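Local coordinates for protein acetyl-xylan esterase (Streptomyces lividans, PDB 2CC0) that removes acetyl groups from xylan as a metal-dependent carbohydrate esterase of family 4, probably using its bound zinc ion in the hydrolysis, at residues 5-10 with 175-180; 18-23 with 49-54; 24-29 with 163-168; 32-37 with 56-61. One frame throughout, in Å; residues are numbered along the deposited sequence. Where two conformers were deposited one is given.

In the fold
Contacts 1 and 4 are parallel strand pairs of one sheet, whose strands 5-12 and 34-37 are neighbours, and they touch through the S179 OG to R32 N bond. Contacts 2 and 3 are helix pairings outside that sheet and share helix 19-28, with helix 46-54 against its first half and helix 159-174 against its second. Contact 4 lies deepest, its centre about 5 Å from that of the chain; contacts 1 and 2 are also buried, though farther out, and contact 3 is partly open to solvent. Backbone hydrogen bonds join the strand pairs, whereas the helix pairs have no direct hydrogen bond and meet through mostly apolar contacts, joined by the amides of Q20, Q52 and N29.

Contact 1. Residues 5-10 with 175-180; sequences GYVGLT and KGLCSG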
loop_
_atom_site.group_PDB
_atom_site.type_symbol
_atom_site.label_atom_id
_atom_site.label_comp_id
_atom_site.label_asym_id
_atom_site.label_seq_id
_atom_site.Cartn_x
_atom_site.Cartn_y
_atom_site.Cartn_z
ATOM N N GLY A 5 -16.531 -6.784 1.084
ATOM C CA GLY A 5 -15.196 -6.189 0.995
ATOM C C GLY A 5 -15.292 -4.996 0.065
ATOM O O GLY A 5 -16.340 -4.786 -0.559
ATOM N N TYR A 6 -14.189 -4.246 -0.047
ATOM C CA TYR A 6 -14.152 -3.016 -0.850
ATOM C C TYR A 6 -12.964 -2.994 -1.763
ATOM O O TYR A 6 -11.864 -3.465 -1.394
ATOM C CB TYR A 6 -14.146 -1.774 0.051
ATOM C CG TYR A 6 -15.438 -1.652 0.824
ATOM C CD1 TYR A 6 -16.527 -0.970 0.286
ATOM C CD2 TYR A 6 -15.573 -2.259 2.066
ATOM C CE1 TYR A 6 -17.723 -0.869 0.983
ATOM C CE2 TYR A 6 -16.765 -2.173 2.775
ATOM C CZ TYR A 6 -17.837 -1.482 2.222
ATOM O OH TYR A 6 -19.025 -1.405 2.931
ATOM N N VAL A 7 -13.176 -2.442 -2.962
ATOM C CA VAL A 7 -12.057 -2.229 -3.882
ATOM C C VAL A 7 -11.924 -0.750 -4.185
ATOM O O VAL A 7 -12.876 0.005 -3.985
ATOM C CB VAL A 7 -12.244 -2.978 -5.202
ATOM C CG1 VAL A 7 -12.360 -4.533 -4.956
ATOM C CG2 VAL A 7 -13.449 -2.406 -6.000
ATOM N N GLY A 8 -10.741 -0.359 -4.677
ATOM C CA GLY A 8 -10.452 1.042 -4.979
ATOM C C GLY A 8 -10.479 1.283 -6.468
ATOM O O GLY A 8 -9.467 1.070 -7.139
ATOM N N LEU A 9 -11.632 1.714 -6.996
ATOM C CA LEU A 9 -11.667 2.122 -8.407
ATOM C C LEU A 9 -11.055 3.496 -8.522
ATOM O O LEU A 9 -11.410 4.396 -7.754
ATOM C CB LEU A 9 -13.103 2.184 -8.916
ATOM C CG LEU A 9 -13.882 0.884 -8.787
ATOM C CD1 LEU A 9 -15.326 1.118 -9.331
ATOM C CD2 LEU A 9 -13.215 -0.305 -9.492
ATOM N N THR A 10 -10.128 3.667 -9.468
ATOM C CA THR A 10 -9.493 4.965 -9.653
ATOM C C THR A 10 -9.399 5.325 -11.126
ATOM O O THR A 10 -9.290 4.433 -11.977
ATOM C CB THR A 10 -8.066 5.016 -9.006
ATOM O OG1 THR A 10 -7.158 4.240 -9.796
ATOM C CG2 THR A 10 -8.095 4.481 -7.569
ATOM N N LYS A 175 -19.201 -10.764 -6.787
ATOM C CA LYS A 175 -18.172 -11.182 -5.850
ATOM C C LYS A 175 -18.450 -10.703 -4.441
ATOM O O LYS A 175 -17.651 -10.952 -3.544
ATOM C CB LYS A 175 -16.815 -10.638 -6.299
ATOM C CG LYS A 175 -16.249 -11.376 -7.483
ATOM C CD LYS A 175 -15.024 -10.688 -7.978
ATOM C CE LYS A 175 -13.933 -11.697 -8.171
ATOM N NZ LYS A 175 -12.622 -11.158 -7.779
ATOM N N GLY A 176 -19.570 -10.009 -4.247
ATOM C CA GLY A 176 -19.869 -9.359 -2.965
ATOM C C GLY A 176 -18.891 -8.246 -2.591
ATOM O O GLY A 176 -18.617 -8.010 -1.412
ATOM N N LEU A 177 -18.343 -7.563 -3.594
ATOM C CA LEU A 177 -17.434 -6.457 -3.337
ATOM C C LEU A 177 -18.088 -5.162 -3.732
ATOM O O LEU A 177 -18.928 -5.124 -4.650
ATOM C CB LEU A 177 -16.119 -6.625 -4.112
ATOM C CG LEU A 177 -15.235 -7.801 -3.685
ATOM C CD1 LEU A 177 -14.087 -8.017 -4.708
ATOM C CD2 LEU A 177 -14.698 -7.570 -2.267
ATOM N N CYS A 178 -17.709 -4.104 -3.032
ATOM C CA CYS A 178 -18.235 -2.790 -3.366
ATOM C C CYS A 178 -17.140 -1.790 -3.630
ATOM O O CYS A 178 -15.986 -2.011 -3.286
ATOM C CB CYS A 178 -19.132 -2.308 -2.264
ATOM S SG CYS A 178 -20.558 -3.387 -2.092
ATOM N N SER A 179 -17.497 -0.696 -4.292
ATOM C CA SER A 179 -16.499 0.341 -4.568
ATOM C C SER A 179 -16.281 1.134 -3.282
ATOM O O SER A 179 -17.246 1.521 -2.596
ATOM C CB SER A 179 -16.921 1.212 -5.762
ATOM O OG SER A 179 -18.224 1.718 -5.579
ATOM N N GLY A 180 -15.016 1.338 -2.908
ATOM C CA GLY A 180 -14.713 2.003 -1.663
ATOM C C GLY A 180 -13.796 3.204 -1.844
ATOM O O GLY A 180 -13.434 3.567 -2.959
HETATM O O HOH W 1 -11.399 4.662 -4.791
HETATM O O HOH W 2 -13.838 2.799 -5.613
#
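Y6 and C178 pair at the centre of a short parallel bridge between strands 5-12 and 177-179, with Y6 CE1 3.8 Å from C178 CB. The backbone bonds alternate as parallel strands require: C178 N gives to G5 O, V7 N to C178 O at 2.9 Å, and G180 N to V7 O at 2.7 Å. C178 O also receives a CA-H...O contact from Y6 CA, while G5 N reaches G176 O only weakly. Beyond G180 the strands part and water takes over. One water joins L9 N to G180 O, accepting from L9 N at 2.8 Å, and a second lies between L9 O and G180 O. S179 OG accepts from R32 N. On the side opposite Y6, V7 CG1, anti to the carbonyl carbon (chi1 -60°), meets L177 CD1 at 3.9 Å, the side chains crossing at about a right angle. An alanine in place of Y6 would probably uncover C178 CB and the S179 carbonyl, whose O lies at the edge of the ring. C178 is disulfide-bonded to C3, tying this edge to the N-terminus. V7 and L177 both pack on L172 of helix 159-174, and strand 5-12 continues the sheet through strands 34-37 and 151-155.

Contact 2. Residues 18-23 with 49-54; sequences STQSLL and VRAQVD
Two helices of successive beta-alpha units, 19-28 and 46-54, run side by side, and L23 of the first packs against A51 and Q52 of the second. Their short axes are parallel within 1° and 10.1 Å apart at closest approach. L23 points at the neighbouring helix, and its CD1 lies on the backbone there, 3.5 Å from A51 C, and touches A51 CB at 3.8 Å. Its other methyl, CD2, faces Q52 CA and CG. An alanine at L23 would probably open a gap beside the A51 carbonyl and take the leucine methyls from Q52 CG. Q20 bends at chi2 (65°), which turns CD off an extended course; its OE1 lies 3.5 Å from A51 CB, and its NE2 bonds to N24 OD1 and to a water that donates to A51 O at 2.8 Å. T19 CG2 approaches Q52 NE2 at 4.0 Å, the side chains crossing at about a right angle. Their polar tips have outside partners: T19 OG1 bonds to D156, and Q52 OE1 to N37 of strand 34-37. Parallel helices side by side over a parallel sheet, with strand 34-37 between them in the chain, are characteristic of the beta/alpha-barrel-like polysaccharide deacetylase fold.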
loop_
_atom_site.group_PDB
_atom_site.type_symbol
_atom_site.label_atom_id
_atom_site.label_comp_id
_atom_site.label_asym_id
_atom_site.label_seq_id
_atom_site.Cartn_x
_atom_site.Cartn_y
_atom_site.Cartn_z
ATOM N N SER A 18 -14.420 13.802 -21.523
ATOM C CA SER A 18 -14.949 12.462 -21.274
ATOM C C SER A 18 -15.510 12.306 -19.865
ATOM O O SER A 18 -16.204 11.325 -19.567
ATOM C CB SER A 18 -13.848 11.406 -21.463
ATOM O OG SER A 18 -13.193 11.562 -22.706
ATOM N N THR A 19 -15.197 13.258 -18.995
ATOM C CA THR A 19 -15.483 13.095 -17.568
ATOM C C THR A 19 -16.963 12.990 -17.238
ATOM O O THR A 19 -17.364 12.072 -16.500
ATOM C CB THR A 19 -14.842 14.229 -16.765
ATOM O OG1 THR A 19 -13.429 14.211 -17.028
ATOM C CG2 THR A 19 -15.113 14.074 -15.238
ATOM N N GLN A 20 -17.782 13.915 -17.753
ATOM C CA GLN A 20 -19.201 13.854 -17.369
ATOM C C GLN A 20 -19.864 12.516 -17.748
ATOM O O GLN A 20 -20.628 11.955 -16.950
ATOM C CB GLN A 20 -20.012 15.031 -17.918
ATOM C CG GLN A 20 -21.405 15.130 -17.273
ATOM C CD GLN A 20 -21.366 15.459 -15.762
ATOM O OE1 GLN A 20 -21.030 16.577 -15.377
ATOM N NE2 GLN A 20 -21.717 14.482 -14.911
ATOM N N SER A 21 -19.575 11.999 -18.950
ATOM C CA SER A 21 -20.119 10.704 -19.380
ATOM C C SER A 21 -19.691 9.574 -18.442
ATOM O O SER A 21 -20.505 8.741 -18.064
ATOM C CB SER A 21 -19.682 10.381 -20.809
ATOM O OG SER A 21 -20.305 11.283 -21.721
ATOM N N LEU A 22 -18.414 9.591 -18.046
ATOM C CA LEU A 22 -17.902 8.613 -17.099
ATOM C C LEU A 22 -18.605 8.726 -15.745
ATOM O O LEU A 22 -19.013 7.720 -15.167
ATOM C CB LEU A 22 -16.385 8.802 -16.925
ATOM C CG LEU A 22 -15.627 7.832 -15.993
ATOM C CD1 LEU A 22 -15.811 6.370 -16.425
ATOM C CD2 LEU A 22 -14.137 8.208 -15.950
ATOM N N LEU A 23 -18.746 9.955 -15.248
ATOM C CA LEU A 23 -19.390 10.148 -13.949
ATOM C C LEU A 23 -20.835 9.652 -13.984
ATOM O O LEU A 23 -21.297 9.000 -13.042
ATOM C CB LEU A 23 -19.359 11.629 -13.548
ATOM C CG LEU A 23 -17.994 12.248 -13.281
ATOM C CD1 LEU A 23 -18.188 13.752 -12.968
ATOM C CD2 LEU A 23 -17.273 11.552 -12.119
ATOM N N VAL A 49 -14.459 19.542 -11.961
ATOM C CA VAL A 49 -13.939 19.086 -10.657
ATOM C C VAL A 49 -15.104 18.922 -9.675
ATOM O O VAL A 49 -15.232 17.882 -8.990
ATOM C CB VAL A 49 -12.904 20.039 -10.074
ATOM C CG1 VAL A 49 -12.464 19.580 -8.678
ATOM C CG2 VAL A 49 -11.675 20.156 -11.014
ATOM N N ARG A 50 -15.956 19.946 -9.611
ATOM C CA ARG A 50 -17.176 19.877 -8.785
ATOM C C ARG A 50 -18.106 18.744 -9.217
ATOM O O ARG A 50 -18.739 18.104 -8.366
ATOM C CB ARG A 50 -17.957 21.198 -8.844
ATOM C CG ARG A 50 -17.436 22.250 -7.886
ATOM C CD ARG A 50 -17.445 21.801 -6.399
ATOM N NE ARG A 50 -18.727 21.309 -5.873
ATOM C CZ ARG A 50 -18.906 20.976 -4.596
ATOM N NH1 ARG A 50 -17.904 21.113 -3.724
ATOM N NH2 ARG A 50 -20.086 20.525 -4.168
ATOM N N ALA A 51 -18.193 18.493 -10.527
ATOM C CA ALA A 51 -19.086 17.441 -11.029
ATOM C C ALA A 51 -18.645 16.085 -10.466
ATOM O O ALA A 51 -19.466 15.253 -10.120
ATOM C CB ALA A 51 -19.129 17.420 -12.557
ATOM N N GLN A 52 -17.332 15.914 -10.311
ATOM C CA GLN A 52 -16.828 14.660 -9.718
ATOM C C GLN A 52 -17.326 14.506 -8.286
ATOM O O GLN A 52 -17.797 13.433 -7.880
ATOM C CB GLN A 52 -15.303 14.614 -9.755
ATOM C CG GLN A 52 -14.762 14.633 -11.167
ATOM C CD GLN A 52 -13.271 14.919 -11.200
ATOM O OE1 GLN A 52 -12.713 15.655 -10.345
ATOM N NE2 GLN A 52 -12.608 14.322 -12.163
ATOM N N VAL A 53 -17.218 15.587 -7.525
ATOM C CA VAL A 53 -17.695 15.590 -6.122
ATOM C C VAL A 53 -19.194 15.291 -6.071
ATOM O O VAL A 53 -19.661 14.433 -5.276
ATOM C CB VAL A 53 -17.366 16.926 -5.420
ATOM C CG1 VAL A 53 -17.903 16.942 -3.968
ATOM C CG2 VAL A 53 -15.838 17.188 -5.459
ATOM N N ASP A 54 -19.957 15.988 -6.911
ATOM C CA ASP A 54 -21.425 15.831 -6.924
ATOM C C ASP A 54 -21.898 14.455 -7.389
ATOM O O ASP A 54 -23.027 14.028 -7.075
ATOM C CB ASP A 54 -22.037 16.926 -7.794
ATOM C CG ASP A 54 -21.938 18.311 -7.149
ATOM O OD1 ASP A 54 -21.670 18.431 -5.922
ATOM O OD2 ASP A 54 -22.140 19.294 -7.900
HETATM O O HOH W 3 -21.817 15.053 -11.671
#

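Contact 3. Residues 24-29 with 163-168; sequences NALRQN and AAIPRI
The backbones of helices 19-28 and 159-174 come closest at two places, with CA atoms 6.4 Å apart at A25 and I165 and 6.1 Å apart at N29 and P166, the latter pair where the first helix ends and the second is kinked. I165 carries the contact. Its CG2, anti to the backbone N, reaches the last turn of the first helix and lies 3.6 Å from A25 O and 4.0 Å from A25 CB. The other branch turns at chi2 (-54°), and its CD1 meets L26 CD2 at 4.0 Å, the two side chains crossing obliquely. N29, the first residue to leave helical geometry, folds its amide back over that turn: ND2 donates to A25 O at 2.9 Å, in the plane of the amide and nearly straight at hydrogen (165°). This bond fixes the rotation of the amide, so that OD1 rests beside P166 CA, 3.5 Å away, while ND2 also touches I165 CG2. No hydrogen bond links the two segments, and the join is made by van der Waals contact. Inward, L26 and I165 both pack on L31, and L26 also on M57. A25 touches L162 and N29 touches A169, extending the contact both ways along helix 159-174, whose other flank meets helix 136-144 through I168 on V143 and a salt bridge from R167 to D137.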
loop_
_atom_site.group_PDB
_atom_site.type_symbol
_atom_site.label_atom_id
_atom_site.label_comp_id
_atom_site.label_asym_id
_atom_site.label_seq_id
_atom_site.Cartn_x
_atom_site.Cartn_y
_atom_site.Cartn_z
ATOM N N ASN A 24 -21.532 9.965 -15.076
ATOM C CA ASN A 24 -22.925 9.521 -15.235
ATOM C C ASN A 24 -23.025 7.994 -15.228
ATOM O O ASN A 24 -23.884 7.435 -14.568
ATOM C CB ASN A 24 -23.529 10.100 -16.509
ATOM C CG ASN A 24 -23.796 11.594 -16.407
ATOM O OD1 ASN A 24 -23.752 12.190 -15.314
ATOM N ND2 ASN A 24 -24.059 12.213 -17.551
ATOM N N ALA A 25 -22.121 7.330 -15.945
ATOM C CA ALA A 25 -22.070 5.870 -15.949
ATOM C C ALA A 25 -21.794 5.298 -14.561
ATOM O O ALA A 25 -22.468 4.370 -14.118
ATOM C CB ALA A 25 -21.066 5.355 -16.960
ATOM N N LEU A 26 -20.792 5.847 -13.879
ATOM C CA LEU A 26 -20.486 5.382 -12.522
ATOM C C LEU A 26 -21.699 5.519 -11.598
ATOM O O LEU A 26 -22.100 4.543 -10.968
ATOM C CB LEU A 26 -19.273 6.123 -11.938
ATOM C CG LEU A 26 -17.924 5.816 -12.620
ATOM C CD1 LEU A 26 -16.940 6.949 -12.290
ATOM C CD2 LEU A 26 -17.371 4.429 -12.171
ATOM N N ARG A 27 -22.282 6.723 -11.515
ATOM C CA ARG A 27 -23.430 6.915 -10.616
ATOM C C ARG A 27 -24.612 6.016 -11.001
ATOM O O ARG A 27 -25.267 5.448 -10.127
ATOM C CB ARG A 27 -23.865 8.377 -10.544
ATOM C CG ARG A 27 -24.980 8.571 -9.475
ATOM C CD ARG A 27 -24.979 9.933 -8.853
ATOM N NE ARG A 27 -25.584 9.918 -7.508
ATOM C CZ ARG A 27 -25.364 10.862 -6.597
ATOM N NH1 ARG A 27 -24.569 11.873 -6.890
ATOM N NH2 ARG A 27 -25.953 10.808 -5.402
ATOM N N GLN A 28 -24.880 5.873 -12.296
ATOM C CA GLN A 28 -26.023 5.044 -12.731
ATOM C C GLN A 28 -25.831 3.578 -12.350
ATOM O O GLN A 28 -26.807 2.836 -12.167
ATOM C CB GLN A 28 -26.270 5.190 -14.221
ATOM C CG GLN A 28 -26.784 6.564 -14.603
ATOM C CD GLN A 28 -26.590 6.855 -16.083
ATOM O OE1 GLN A 28 -26.365 5.938 -16.876
ATOM N NE2 GLN A 28 -26.641 8.135 -16.458
ATOM N N ASN A 29 -24.563 3.178 -12.202
ATOM C CA ASN A 29 -24.226 1.814 -11.838
ATOM C C ASN A 29 -23.836 1.649 -10.369
ATOM O O ASN A 29 -23.373 0.581 -9.958
ATOM C CB ASN A 29 -23.155 1.281 -12.777
ATOM C CG ASN A 29 -23.721 0.985 -14.165
ATOM O OD1 ASN A 29 -24.319 -0.065 -14.374
ATOM N ND2 ASN A 29 -23.565 1.916 -15.096
ATOM N N ALA A 163 -17.251 2.069 -21.629
ATOM C CA ALA A 163 -18.097 0.936 -22.032
ATOM C C ALA A 163 -18.121 -0.178 -20.982
ATOM O O ALA A 163 -19.094 -0.936 -20.873
ATOM C CB ALA A 163 -17.619 0.384 -23.341
ATOM N N ALA A 164 -17.026 -0.272 -20.225
ATOM C CA ALA A 164 -16.846 -1.307 -19.206
ATOM C C ALA A 164 -17.647 -1.098 -17.929
ATOM O O ALA A 164 -17.838 -2.041 -17.159
ATOM C CB ALA A 164 -15.334 -1.426 -18.856
ATOM N N ILE A 165 -18.105 0.130 -17.680
ATOM C CA ILE A 165 -18.657 0.450 -16.355
ATOM C C ILE A 165 -19.786 -0.508 -15.882
ATOM O O ILE A 165 -19.709 -1.029 -14.776
ATOM C CB ILE A 165 -19.054 1.943 -16.219
ATOM C CG1 ILE A 165 -17.847 2.858 -16.455
ATOM C CG2 ILE A 165 -19.739 2.210 -14.883
ATOM C CD1 ILE A 165 -16.605 2.575 -15.576
ATOM N N PRO A 166 -20.832 -0.747 -16.712
ATOM C CA PRO A 166 -21.845 -1.691 -16.203
ATOM C C PRO A 166 -21.299 -3.085 -15.840
ATOM O O PRO A 166 -21.643 -3.613 -14.782
ATOM C CB PRO A 166 -22.885 -1.773 -17.345
ATOM C CG PRO A 166 -22.647 -0.552 -18.163
ATOM C CD PRO A 166 -21.162 -0.239 -18.053
ATOM N N ARG A 167 -20.440 -3.658 -16.682
ATOM C CA ARG A 167 -19.830 -4.957 -16.382
ATOM C C ARG A 167 -18.872 -4.927 -15.196
ATOM O O ARG A 167 -18.719 -5.932 -14.490
ATOM C CB ARG A 167 -19.144 -5.531 -17.610
ATOM C CG ARG A 167 -20.151 -6.110 -18.609
ATOM C CD ARG A 167 -19.471 -6.404 -19.931
ATOM N NE ARG A 167 -18.505 -7.499 -19.839
ATOM C CZ ARG A 167 -17.525 -7.706 -20.722
ATOM N NH1 ARG A 167 -17.381 -6.900 -21.775
ATOM N NH2 ARG A 167 -16.686 -8.723 -20.556
ATOM N N ILE A 168 -18.240 -3.790 -14.957
ATOM C CA ILE A 168 -17.457 -3.624 -13.712
ATOM C C ILE A 168 -18.368 -3.734 -12.475
ATOM O O ILE A 168 -18.078 -4.476 -11.517
ATOM C CB ILE A 168 -16.671 -2.304 -13.738
ATOM C CG1 ILE A 168 -15.517 -2.427 -14.768
ATOM C CG2 ILE A 168 -16.169 -1.941 -12.328
ATOM C CD1 ILE A 168 -14.735 -1.134 -15.044
#

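Contact 4. Residues 32-37 with 56-61; sequences RATMFN and GMWVAN
R32 and W58 meet at the start of a parallel strand pair, 34-37 with 58-61, joined by a beta-alpha-beta connection in the deacetylase barrel-like fold. R32 CB lies near both G56 O (3.6 Å) and W58 CZ3 (3.7 Å), and CG passes G56 O. CD nears G56 O and W58 CH2, and the chain bends at chi3 (75°). NE donates to G56 O at 2.8 Å, almost straight (172°) and in the carbonyl plane on a lone pair. The guanidinium turns one face to the indole, planes 27° apart, with W58 CZ2 3.4 Å above the guanidinium centre. NH2, also near W58 CZ2, reaches G56 O weakly and gives to a water that donates to M57 O, both carbonyls lying just past helix 46-54. Backbone bonds join the strands: W58 N to A33 O, M35 N to W58 O, A60 N to M35 O, and N37 N to A60 O. M35 CG packs on M57 CB at 3.7 Å, toward L23 of helix 19-28. N37 ND2 touches V59 CG1 and bonds to Q52. At the far end H62, a zinc ligand, follows N61. There A60 CB sits over the F36 ring in a CH-pi contact, 3.7 Å from its centroid.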
loop_
_atom_site.group_PDB
_atom_site.type_symbol
_atom_site.label_atom_id
_atom_site.label_comp_id
_atom_site.label_asym_id
_atom_site.label_seq_id
_atom_site.Cartn_x
_atom_site.Cartn_y
_atom_site.Cartn_z
ATOM N N ARG A 32 -18.621 4.339 -6.825
ATOM C CA ARG A 32 -17.852 5.510 -6.423
ATOM C C ARG A 32 -16.388 5.223 -6.723
ATOM O O ARG A 32 -15.967 4.049 -6.809
ATOM C CB ARG A 32 -18.053 5.840 -4.949
ATOM C CG ARG A 32 -19.551 6.088 -4.614
ATOM C CD ARG A 32 -19.760 6.318 -3.152
ATOM N NE ARG A 32 -19.296 7.657 -2.796
ATOM C CZ ARG A 32 -19.319 8.173 -1.571
ATOM N NH1 ARG A 32 -19.799 7.461 -0.540
ATOM N NH2 ARG A 32 -18.869 9.407 -1.369
ATOM N N ALA A 33 -15.617 6.287 -6.906
ATOM C CA ALA A 33 -14.230 6.112 -7.328
ATOM C C ALA A 33 -13.425 7.328 -6.956
ATOM O O ALA A 33 -13.999 8.380 -6.579
ATOM C CB ALA A 33 -14.187 5.871 -8.831
ATOM N N THR A 34 -12.097 7.175 -7.028
ATOM C CA THR A 34 -11.171 8.260 -6.783
ATOM C C THR A 34 -10.593 8.755 -8.096
ATOM O O THR A 34 -10.031 7.964 -8.876
ATOM C CB THR A 34 -10.023 7.827 -5.822
ATOM O OG1 THR A 34 -10.603 7.361 -4.620
ATOM C CG2 THR A 34 -9.140 9.051 -5.494
ATOM N N MET A 35 -10.763 10.055 -8.337
ATOM C CA MET A 35 -10.311 10.699 -9.598
ATOM C C MET A 35 -8.984 11.395 -9.307
ATOM O O MET A 35 -8.960 12.394 -8.550
ATOM C CB MET A 35 -11.345 11.725 -10.103
ATOM C CG MET A 35 -12.825 11.280 -9.931
ATOM S SD MET A 35 -13.194 9.655 -10.625
ATOM C CE MET A 35 -13.484 10.061 -12.340
ATOM N N PHE A 36 -7.896 10.880 -9.916
ATOM C CA PHE A 36 -6.556 11.470 -9.739
ATOM C C PHE A 36 -6.379 12.499 -10.859
ATOM O O PHE A 36 -5.955 12.163 -11.975
ATOM C CB PHE A 36 -5.475 10.390 -9.758
ATOM C CG PHE A 36 -5.407 9.605 -8.485
ATOM C CD1 PHE A 36 -6.241 8.492 -8.296
ATOM C CD2 PHE A 36 -4.535 9.995 -7.451
ATOM C CE1 PHE A 36 -6.175 7.767 -7.090
ATOM C CE2 PHE A 36 -4.475 9.263 -6.260
ATOM C CZ PHE A 36 -5.292 8.168 -6.087
ATOM N N ASN A 37 -6.787 13.732 -10.556
ATOM C CA ASN A 37 -6.768 14.824 -11.553
ATOM C C ASN A 37 -5.381 15.442 -11.719
ATOM O O ASN A 37 -4.638 15.604 -10.738
ATOM C CB ASN A 37 -7.718 15.960 -11.133
ATOM C CG ASN A 37 -9.205 15.597 -11.231
ATOM O OD1 ASN A 37 -9.636 14.560 -11.806
ATOM N ND2 ASN A 37 -10.000 16.492 -10.736
ATOM N N GLY A 56 -20.330 11.780 -6.371
ATOM C CA GLY A 56 -19.973 10.894 -5.260
ATOM C C GLY A 56 -18.541 10.399 -5.351
ATOM O O GLY A 56 -18.188 9.420 -4.695
ATOM N N MET A 57 -17.708 11.091 -6.126
ATOM C CA MET A 57 -16.274 10.688 -6.245
ATOM C C MET A 57 -15.408 11.423 -5.216
ATOM O O MET A 57 -15.816 12.455 -4.673
ATOM C CB MET A 57 -15.722 10.990 -7.654
ATOM C CG MET A 57 -16.612 10.487 -8.815
ATOM S SD MET A 57 -16.960 8.719 -8.690
ATOM C CE MET A 57 -18.661 8.609 -9.293
ATOM N N TRP A 58 -14.206 10.899 -4.983
ATOM C CA TRP A 58 -13.150 11.575 -4.212
ATOM C C TRP A 58 -12.161 12.084 -5.236
ATOM O O TRP A 58 -11.994 11.478 -6.299
ATOM C CB TRP A 58 -12.489 10.616 -3.224
ATOM C CG TRP A 58 -13.525 10.055 -2.296
ATOM C CD1 TRP A 58 -14.070 10.683 -1.207
ATOM C CD2 TRP A 58 -14.193 8.788 -2.413
ATOM N NE1 TRP A 58 -15.037 9.867 -0.622
ATOM C CE2 TRP A 58 -15.131 8.704 -1.345
ATOM C CE3 TRP A 58 -14.093 7.718 -3.306
ATOM C CZ2 TRP A 58 -15.955 7.573 -1.145
ATOM C CZ3 TRP A 58 -14.918 6.596 -3.112
ATOM C CH2 TRP A 58 -15.847 6.538 -2.037
ATOM N N VAL A 59 -11.551 13.218 -4.941
ATOM C CA VAL A 59 -10.642 13.855 -5.902
ATOM C C VAL A 59 -9.248 13.861 -5.273
ATOM O O VAL A 59 -9.075 14.223 -4.097
ATOM C CB VAL A 59 -11.074 15.309 -6.230
ATOM C CG1 VAL A 59 -10.153 15.878 -7.318
ATOM C CG2 VAL A 59 -12.548 15.324 -6.667
ATOM N N ALA A 60 -8.267 13.459 -6.073
ATOM C CA ALA A 60 -6.901 13.308 -5.611
ATOM C C ALA A 60 -5.912 13.945 -6.585
ATOM O O ALA A 60 -6.291 14.388 -7.673
ATOM C CB ALA A 60 -6.571 11.828 -5.370
ATOM N N ASN A 61 -4.666 14.042 -6.129
ATOM C CA ASN A 61 -3.597 14.825 -6.802
ATOM C C ASN A 61 -2.781 13.934 -7.738
ATOM O O ASN A 61 -2.252 12.898 -7.298
ATOM C CB ASN A 61 -2.720 15.452 -5.688
ATOM C CG ASN A 61 -1.635 16.406 -6.195
ATOM O OD1 ASN A 61 -0.963 16.164 -7.205
ATOM N ND2 ASN A 61 -1.398 17.467 -5.403
HETATM O O HOH W 4 -17.893 12.244 -2.639
#